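Local coordinates for protein lysyl-trna-dependent l-ysyl-phosphatidylgycerol synthase (Bacillus licheniformis, PDB 4V36) that probably transfers lysine from lysyl-tRNA to the membrane lipid phosphatidylglycerol, a modification linked to bacterial resistance, at residues 140-143 with 144-147. Numbering follows the deposited sequence.
Sequences YNRF and EREG
The C-terminal end of helix 134-145, running on to E146, is built from i to i+4 pairs: Y140 with E144, N141 with R145, and R142 with E146. Each is tied through the backbone, E144 N bonding to Y140 O at 2.9 Å, R145 N to N141 O and E146 N to R142 O; G147, with positive phi, then breaks the helical path. On one flank E144 lies over the Y140 ring, its CG 3.6 Å from the ring centroid in a CH-pi contact only 17° off the normal. Y140 CG is anti to the backbone N (chi1 173°), which swings the ring along the helix toward the next turn. The bend at chi2 of E144 brings its CD over the hydroxyl side of that ring, 3.7 Å from Y140 CZ, and the carboxylate lies stacked on it with planes 6° apart. E144 OE2 is bonded to Y243 OH, which probably helps fix the carboxylate over the ring. R145 folds back along the helix, its guanidinium face over N141 O and NH1 3.4 Å from R142 CA. R142 and E146 run side by side, with E146 OE2 3.5 Å from R142 CG. Their charged ends do not touch: R142 NH1 and E146 OE2 stand 4.7 Å apart, linked by a water that accepts from NH1 in the guanidinium plane and donates to OE2 over a short distance. R142 NH2 binds K234 O, which anchors the guanidinium to the loop before helix 236-251. F143 is the buried residue of the turn, packing on A239, Y243 and P233 and meeting the Y148 ring, while Y140 rests on I242 and Q246. This helix end thus lies against helix 236-251, far from the chain's centre, just before strand 149-153 at the edge of the mixed sheet.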
loop_
_atom_site.group_PDB
_atom_site.type_symbol
_atom_site.label_atom_id
_atom_site.label_comp_id
_atom_site.label_asym_id
_atom_site.label_seq_id
_atom_site.Cartn_x
_atom_site.Cartn_y
_atom_site.Cartn_z
ATOM N N TYR A 140 12.206 -6.900 -21.304
ATOM C CA TYR A 140 13.487 -6.584 -20.682
ATOM C C TYR A 140 14.567 -6.332 -21.727
ATOM O O TYR A 140 15.300 -5.345 -21.650
ATOM C CB TYR A 140 13.916 -7.711 -19.739
ATOM C CG TYR A 140 15.310 -7.547 -19.175
ATOM C CD1 TYR A 140 15.567 -6.638 -18.157
ATOM C CD2 TYR A 140 16.369 -8.308 -19.657
ATOM C CE1 TYR A 140 16.842 -6.487 -17.637
ATOM C CE2 TYR A 140 17.646 -8.166 -19.144
ATOM C CZ TYR A 140 17.876 -7.254 -18.134
ATOM O OH TYR A 140 19.146 -7.110 -17.621
ATOM N N ASN A 141 14.658 -7.226 -22.707
ATOM C CA ASN A 141 15.668 -7.116 -23.753
ATOM C C ASN A 141 15.512 -5.847 -24.580
ATOM O O ASN A 141 16.501 -5.230 -24.974
ATOM C CB ASN A 141 15.622 -8.341 -24.667
ATOM C CG ASN A 141 16.077 -9.607 -23.968
ATOM O OD1 ASN A 141 16.924 -9.568 -23.074
ATOM N ND2 ASN A 141 15.514 -10.740 -24.373
ATOM N N ARG A 142 14.267 -5.456 -24.837
ATOM C CA ARG A 142 13.994 -4.253 -25.616
ATOM C C ARG A 142 14.438 -2.999 -24.866
ATOM O O ARG A 142 15.069 -2.113 -25.443
ATOM C CB ARG A 142 12.507 -4.169 -25.965
ATOM C CG ARG A 142 12.105 -2.886 -26.677
ATOM C CD ARG A 142 10.758 -3.039 -27.368
ATOM N NE ARG A 142 9.737 -3.589 -26.481
ATOM C CZ ARG A 142 8.914 -2.856 -25.737
ATOM N NH1 ARG A 142 8.990 -1.532 -25.769
ATOM N NH2 ARG A 142 8.016 -3.446 -24.961
ATOM N N PHE A 143 14.110 -2.934 -23.579
ATOM C CA PHE A 143 14.535 -1.822 -22.738
ATOM C C PHE A 143 16.055 -1.793 -22.603
ATOM O O PHE A 143 16.665 -0.725 -22.566
ATOM C CB PHE A 143 13.880 -1.907 -21.356
ATOM C CG PHE A 143 12.518 -1.273 -21.287
ATOM C CD1 PHE A 143 11.399 -1.945 -21.751
ATOM C CD2 PHE A 143 12.357 -0.003 -20.752
ATOM C CE1 PHE A 143 10.145 -1.362 -21.688
ATOM C CE2 PHE A 143 11.107 0.584 -20.686
ATOM C CZ PHE A 143 9.999 -0.097 -21.154
ATOM N N GLU A 144 16.660 -2.975 -22.530
ATOM C CA GLU A 144 18.113 -3.084 -22.462
ATOM C C GLU A 144 18.747 -2.677 -23.786
ATOM O O GLU A 144 19.819 -2.075 -23.811
ATOM C CB GLU A 144 18.533 -4.508 -22.092
ATOM C CG GLU A 144 18.291 -4.872 -20.638
ATOM C CD GLU A 144 19.200 -4.114 -19.691
ATOM O OE1 GLU A 144 20.393 -4.469 -19.599
ATOM O OE2 GLU A 144 18.720 -3.161 -19.041
ATOM N N ARG A 145 18.076 -3.009 -24.884
ATOM C CA ARG A 145 18.571 -2.683 -26.216
ATOM C C ARG A 145 18.541 -1.179 -26.458
ATOM O O ARG A 145 19.511 -0.598 -26.941
ATOM C CB ARG A 145 17.748 -3.403 -27.286
ATOM C CG ARG A 145 18.328 -3.315 -28.689
ATOM C CD ARG A 145 17.383 -3.907 -29.728
ATOM N NE ARG A 145 16.852 -5.206 -29.318
ATOM C CZ ARG A 145 15.588 -5.420 -28.967
ATOM N NH1 ARG A 145 14.716 -4.421 -28.979
ATOM N NH2 ARG A 145 15.192 -6.634 -28.606
ATOM N N GLU A 146 17.421 -0.554 -26.108
ATOM C CA GLU A 146 17.228 0.872 -26.355
ATOM C C GLU A 146 17.998 1.737 -25.357
ATOM O O GLU A 146 17.959 2.965 -25.431
ATOM C CB GLU A 146 15.738 1.216 -26.321
ATOM C CG GLU A 146 14.930 0.513 -27.402
ATOM C CD GLU A 146 13.462 0.890 -27.382
ATOM O OE1 GLU A 146 13.096 1.827 -26.642
ATOM O OE2 GLU A 146 12.673 0.248 -28.106
ATOM N N GLY A 147 18.693 1.091 -24.426
ATOM C CA GLY A 147 19.635 1.777 -23.562
ATOM C C GLY A 147 19.057 2.444 -22.329
ATOM O O GLY A 147 19.557 3.479 -21.891
HETATM O O HOH W 1 10.263 0.806 -27.613
#